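Local coordinates for lipoprotein (Bacillus anthracis, PDB 4JG9) that is of unknown function but is a putative lipoprotein with an all-beta domain, whose role in binding lipid, if any, is only presumed, at residues P42-L47 against N158-E163; L120-S125 against L143-S148. One frame throughout, in Å; residues are numbered along the deposited sequence.

Contact 1: P42-L47 against N158-E163; sequences PSFFHL and NIYVNE
In the irregular segment before the first strand, F44 packs onto Y160, near the end of strand 153-161, and onto E163 in the turn that follows, an aromatic contact supplemented by a bridging water. F44 CG lies between the backbone N and the carbonyl carbon (chi1 52°), with CD1 coming over one face of the Y160 ring, 3.5 Å from Y160 CD1. The two ring planes are inclined at 59°, so the pair is neither a parallel stack nor edge-to-face. E163 covers one face of F44 through a CH-pi contact, its CB 4.1 Å from the ring centroid, while P42 CB lies against the opposite face, offset toward the rim. The E163 carboxylate lies beside the CD2-CE2 side of the F44 ring, its plane 32° from the ring's, with E163 CD 3.6 Å from F44 CD2, and OE2 hydrogen-bonds to S126 OG of the second subunit. Y160 OH approaches the edge of the F45 ring, 3.5 Å from F45 CD1. A single water ties the segments together: it donates to F44 O (2.9 Å), accepts from H46 N and hydrogen-bonds Y160 OH at 2.8 Å. N162 and E163, both with positive phi, form the tight two-residue connection between antiparallel strands 153-161 and 164-173, so the N-terminal loop is packed over the end of a beta-hairpin.

Contact 2: L120-S125 against L143-S148; sequences LFQQES and LPLTMS
The F121 ring meets S148 obliquely, neither face-on nor edge-on, with S148 CB 3.8 Å from F121 CD1; the same ring makes a cation-pi interaction with K87 and packs on P128 and on N40 of the second subunit. The other flat group is the Q122 carboxamide, whose two ends do different work. OE1 accepts from T146 N at 3.1 Å in a nearly straight bond (167°), the donor tilted just 15° from the carbonyl plane, while NE2 lies 3.6 Å from L145 CD2. The chain bends at chi2 (-64°), placing CD where the carboxamide reaches the strand. One residue earlier, F121 N donates to T146 O at 3.0 Å. T146 CB also sits close to F121 O, and L120 CD2 rests on L145 CB at 4.0 Å. From Q122 the loop reverses through a type I' turn that ends at S125. Strand 142-147 is outermost in its sheet within the chain and pairs with strand 88-94 through L143, L145 and M147; both backbone polar groups of T146 are instead met by the loop, one by a main-chain N-H and the other by a glutamine side chain standing in for a strand carbonyl.

Contact 2 is nested in the chain inside the loop closed by contact 1, and strands 142-147 and 153-161, which carry the second segment of each, are consecutive. The contacts do not touch: their centres are 19 Å apart and their nearest atoms about 8 Å. Their strand segments belong to different antiparallel sheets, 153-161 beside strand 102-110 and 142-147 beside strand 88-94, though L145 of contact 2 also packs against strand 102-110. The dimer relates them. Contact 1 meets S126 and E127 of the second subunit, which directly follow the 120-125 segment there, while contact 2 meets N40 of that subunit, just before its 42-47 segment. Each contact thus faces a region adjoining the other's counterpart.

Contact 1: P42-L47 against N158-E163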
loop_
_atom_site.group_PDB
_atom_site.type_symbol
_atom_site.label_atom_id
_atom_site.label_comp_id
_atom_site.label_asym_id
_atom_site.label_seq_id
_atom_site.Cartn_x
_atom_site.Cartn_y
_atom_site.Cartn_z
ATOM N N PRO A 42 2.863 -1.142 7.074
ATOM C CA PRO A 42 4.292 -1.252 7.392
ATOM C C PRO A 42 4.488 -1.734 8.826
ATOM O O PRO A 42 3.665 -1.446 9.690
ATOM C CB PRO A 42 4.796 0.191 7.233
ATOM C CG PRO A 42 3.843 0.804 6.240
ATOM C CD PRO A 42 2.500 0.186 6.553
ATOM N N SER A 43 5.571 -2.458 9.083
ATOM C CA SER A 43 5.791 -3.003 10.421
ATOM C C SER A 43 6.000 -1.931 11.488
ATOM O O SER A 43 5.852 -2.212 12.673
ATOM C CB SER A 43 6.976 -3.953 10.418
ATOM O OG SER A 43 8.168 -3.226 10.203
ATOM N N PHE A 44 6.369 -0.720 11.077
ATOM C CA PHE A 44 6.580 0.366 12.040
ATOM C C PHE A 44 5.292 1.087 12.378
ATOM O O PHE A 44 5.286 1.998 13.207
ATOM C CB PHE A 44 7.673 1.356 11.590
ATOM C CG PHE A 44 7.482 1.899 10.197
ATOM C CD1 PHE A 44 6.696 3.026 9.972
ATOM C CD2 PHE A 44 8.102 1.284 9.108
ATOM C CE1 PHE A 44 6.527 3.546 8.672
ATOM C CE2 PHE A 44 7.944 1.785 7.815
ATOM C CZ PHE A 44 7.157 2.924 7.594
ATOM N N PHE A 45 4.187 0.659 11.792
ATOM C CA PHE A 45 2.919 1.273 12.115
ATOM C C PHE A 45 2.167 0.482 13.165
ATOM O O PHE A 45 1.978 -0.717 13.035
ATOM C CB PHE A 45 2.029 1.416 10.890
ATOM C CG PHE A 45 0.618 1.782 11.229
ATOM C CD1 PHE A 45 0.279 3.085 11.509
ATOM C CD2 PHE A 45 -0.362 0.817 11.296
ATOM C CE1 PHE A 45 -1.013 3.426 11.834
ATOM C CE2 PHE A 45 -1.658 1.149 11.621
ATOM C CZ PHE A 45 -1.983 2.456 11.889
ATOM N N HIS A 46 1.734 1.177 14.206
ATOM C CA HIS A 46 0.947 0.573 15.259
ATOM C C HIS A 46 -0.287 1.416 15.478
ATOM O O HIS A 46 -0.249 2.628 15.350
ATOM C CB HIS A 46 1.747 0.473 16.554
ATOM C CG HIS A 46 3.094 -0.149 16.382
ATOM N ND1 HIS A 46 3.268 -1.490 16.123
ATOM C CD2 HIS A 46 4.336 0.388 16.437
ATOM C CE1 HIS A 46 4.559 -1.752 16.021
ATOM N NE2 HIS A 46 5.227 -0.629 16.207
ATOM N N LEU A 47 -1.384 0.765 15.817
ATOM C CA LEU A 47 -2.641 1.455 16.036
ATOM C C LEU A 47 -2.562 2.424 17.203
ATOM O O LEU A 47 -3.305 3.390 17.270
ATOM C CB LEU A 47 -3.780 0.464 16.227
ATOM C CG LEU A 47 -4.413 -0.001 14.922
ATOM C CD1 LEU A 47 -5.561 -0.953 15.188
ATOM C CD2 LEU A 47 -4.898 1.195 14.130
ATOM N N ASN A 158 -0.295 10.190 9.929
ATOM C CA ASN A 158 0.810 9.768 10.797
ATOM C C ASN A 158 2.130 9.831 10.051
ATOM O O ASN A 158 2.267 9.254 8.978
ATOM C CB ASN A 158 0.575 8.361 11.331
ATOM C CG ASN A 158 -0.748 8.233 12.031
ATOM O OD1 ASN A 158 -0.910 8.712 13.157
ATOM N ND2 ASN A 158 -1.720 7.597 11.363
ATOM N N ILE A 159 3.091 10.560 10.605
ATOM C CA ILE A 159 4.312 10.876 9.879
ATOM C C ILE A 159 5.523 10.200 10.521
ATOM O O ILE A 159 5.710 10.258 11.742
ATOM C CB ILE A 159 4.530 12.405 9.791
ATOM C CG1 ILE A 159 3.356 13.081 9.076
ATOM C CG2 ILE A 159 5.834 12.744 9.091
ATOM C CD1 ILE A 159 3.022 14.425 9.685
ATOM N N TYR A 160 6.324 9.546 9.688
ATOM C CA TYR A 160 7.512 8.826 10.132
ATOM C C TYR A 160 8.693 9.323 9.328
ATOM O O TYR A 160 8.546 9.731 8.177
ATOM C CB TYR A 160 7.344 7.309 9.929
ATOM C CG TYR A 160 6.138 6.750 10.646
ATOM C CD1 TYR A 160 6.280 6.004 11.815
ATOM C CD2 TYR A 160 4.850 6.974 10.156
ATOM C CE1 TYR A 160 5.168 5.502 12.485
ATOM C CE2 TYR A 160 3.729 6.480 10.825
ATOM C CZ TYR A 160 3.898 5.747 11.981
ATOM O OH TYR A 160 2.789 5.259 12.628
ATOM N N VAL A 161 9.857 9.336 9.957
ATOM C CA VAL A 161 11.092 9.597 9.255
ATOM C C VAL A 161 12.052 8.495 9.610
ATOM O O VAL A 161 12.245 8.183 10.803
ATOM C CB VAL A 161 11.697 10.964 9.632
ATOM C CG1 VAL A 161 13.101 11.121 9.040
ATOM C CG2 VAL A 161 10.762 12.079 9.201
ATOM N N ASN A 162 12.636 7.898 8.575
ATOM C CA ASN A 162 13.540 6.777 8.767
ATOM C C ASN A 162 12.852 5.688 9.585
ATOM O O ASN A 162 13.485 5.038 10.421
ATOM C CB ASN A 162 14.841 7.229 9.435
ATOM C CG ASN A 162 15.984 6.274 9.167
ATOM O OD1 ASN A 162 15.962 5.533 8.180
ATOM N ND2 ASN A 162 16.993 6.285 10.038
ATOM N N GLU A 163 11.544 5.535 9.350
ATOM C CA GLU A 163 10.711 4.503 9.986
ATOM C C GLU A 163 10.429 4.717 11.458
ATOM O O GLU A 163 9.869 3.836 12.112
ATOM C CB GLU A 163 11.286 3.093 9.753
ATOM C CG GLU A 163 11.427 2.771 8.288
ATOM C CD GLU A 163 11.574 1.284 8.010
ATOM O OE1 GLU A 163 11.680 0.503 8.987
ATOM O OE2 GLU A 163 11.565 0.907 6.806
HETATM O O HOH W 1 3.343 3.510 14.753
#

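Contact 2: L120-S125 against L143-S148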
loop_
_atom_site.group_PDB
_atom_site.type_symbol
_atom_site.label_atom_id
_atom_site.label_comp_id
_atom_site.label_asym_id
_atom_site.label_seq_id
_atom_site.Cartn_x
_atom_site.Cartn_y
_atom_site.Cartn_z
ATOM N N LEU A 120 0.612 8.548 -0.982
ATOM C CA LEU A 120 1.445 9.198 -1.979
ATOM C C LEU A 120 1.242 8.660 -3.397
ATOM O O LEU A 120 1.222 7.464 -3.618
ATOM C CB LEU A 120 2.910 9.197 -1.565
ATOM C CG LEU A 120 3.229 10.037 -0.338
ATOM C CD1 LEU A 120 4.615 9.709 0.176
ATOM C CD2 LEU A 120 3.103 11.514 -0.650
ATOM N N PHE A 121 1.083 9.574 -4.348
ATOM C CA PHE A 121 0.980 9.246 -5.760
ATOM C C PHE A 121 2.020 10.105 -6.437
ATOM O O PHE A 121 1.725 11.167 -6.954
ATOM C CB PHE A 121 -0.401 9.559 -6.315
ATOM C CG PHE A 121 -1.433 8.527 -5.990
ATOM C CD1 PHE A 121 -2.288 8.699 -4.927
ATOM C CD2 PHE A 121 -1.545 7.385 -6.749
ATOM C CE1 PHE A 121 -3.239 7.754 -4.627
ATOM C CE2 PHE A 121 -2.495 6.433 -6.457
ATOM C CZ PHE A 121 -3.342 6.617 -5.393
ATOM N N GLN A 122 3.253 9.634 -6.405
ATOM C CA GLN A 122 4.392 10.414 -6.835
ATOM C C GLN A 122 4.675 10.281 -8.336
ATOM O O GLN A 122 4.673 9.180 -8.894
ATOM C CB GLN A 122 5.626 9.986 -6.031
ATOM C CG GLN A 122 5.583 10.394 -4.559
ATOM C CD GLN A 122 5.571 11.929 -4.366
ATOM O OE1 GLN A 122 4.543 12.584 -4.559
ATOM N NE2 GLN A 122 6.718 12.495 -3.982
ATOM N N GLN A 123 4.912 11.423 -8.970
ATOM C CA GLN A 123 5.425 11.494 -10.331
ATOM C C GLN A 123 4.560 10.692 -11.313
ATOM O O GLN A 123 5.071 9.876 -12.094
ATOM C CB GLN A 123 6.883 11.030 -10.353
ATOM C CG GLN A 123 7.649 11.368 -11.634
ATOM C CD GLN A 123 9.072 10.831 -11.612
ATOM O OE1 GLN A 123 9.986 11.499 -11.107
ATOM N NE2 GLN A 123 9.269 9.610 -12.156
ATOM N N GLU A 124 3.248 10.918 -11.235
ATOM C CA GLU A 124 2.280 10.289 -12.132
ATOM C C GLU A 124 2.191 8.782 -11.919
ATOM O O GLU A 124 1.721 8.065 -12.793
ATOM C CB GLU A 124 2.587 10.602 -13.600
ATOM C CG GLU A 124 2.552 12.081 -13.931
ATOM C CD GLU A 124 1.152 12.662 -13.818
ATOM O OE1 GLU A 124 0.190 12.018 -14.301
ATOM O OE2 GLU A 124 1.011 13.760 -13.237
ATOM N N SER A 125 2.648 8.299 -10.768
ATOM C CA SER A 125 2.533 6.876 -10.479
ATOM C C SER A 125 1.085 6.433 -10.404
ATOM O O SER A 125 0.203 7.193 -9.981
ATOM C CB SER A 125 3.182 6.544 -9.146
ATOM O OG SER A 125 2.891 5.204 -8.799
ATOM N N LEU A 143 9.329 20.446 0.316
ATOM C CA LEU A 143 9.196 19.329 -0.615
ATOM C C LEU A 143 7.755 19.177 -1.106
ATOM O O LEU A 143 6.821 19.103 -0.312
ATOM C CB LEU A 143 9.676 18.026 0.055
ATOM C CG LEU A 143 9.706 16.759 -0.827
ATOM C CD1 LEU A 143 10.812 16.833 -1.860
ATOM C CD2 LEU A 143 9.823 15.484 -0.004
ATOM N N PRO A 144 7.569 19.118 -2.426
ATOM C CA PRO A 144 6.232 18.933 -2.999
ATOM C C PRO A 144 5.818 17.474 -3.006
ATOM O O PRO A 144 6.592 16.629 -3.418
ATOM C CB PRO A 144 6.377 19.443 -4.431
ATOM C CG PRO A 144 7.832 19.519 -4.698
ATOM C CD PRO A 144 8.610 19.185 -3.458
ATOM N N LEU A 145 4.624 17.194 -2.499
ATOM C CA LEU A 145 4.099 15.841 -2.454
ATOM C C LEU A 145 2.717 15.796 -3.085
ATOM O O LEU A 145 1.838 16.611 -2.764
ATOM C CB LEU A 145 3.995 15.368 -1.006
ATOM C CG LEU A 145 5.309 15.300 -0.232
ATOM C CD1 LEU A 145 5.048 14.852 1.204
ATOM C CD2 LEU A 145 6.269 14.363 -0.932
ATOM N N THR A 146 2.509 14.839 -3.974
ATOM C CA THR A 146 1.202 14.679 -4.590
ATOM C C THR A 146 0.401 13.648 -3.805
ATOM O O THR A 146 0.831 12.495 -3.630
ATOM C CB THR A 146 1.322 14.280 -6.068
ATOM O OG1 THR A 146 2.078 15.281 -6.762
ATOM C CG2 THR A 146 -0.047 14.174 -6.716
HETATM N N MSE A 147 -0.765 14.070 -3.325
HETATM C CA MSE A 147 -1.564 13.231 -2.443
HETATM C C MSE A 147 -2.965 13.032 -2.965
HETATM O O MSE A 147 -3.459 13.832 -3.760
HETATM C CB MSE A 147 -1.664 13.871 -1.060
HETATM C CG MSE A 147 -0.338 14.261 -0.449
HETATM SE SE MSE A 147 -0.524 14.957 1.374
HETATM C CE MSE A 147 -1.261 16.620 0.972
ATOM N N SER A 148 -3.617 11.982 -2.476
ATOM C CA SER A 148 -5.018 11.747 -2.768
ATOM C C SER A 148 -5.649 10.946 -1.630
ATOM O O SER A 148 -5.056 9.979 -1.159
ATOM C CB SER A 148 -5.162 11.003 -4.100
ATOM O OG SER A 148 -6.525 10.941 -4.502
#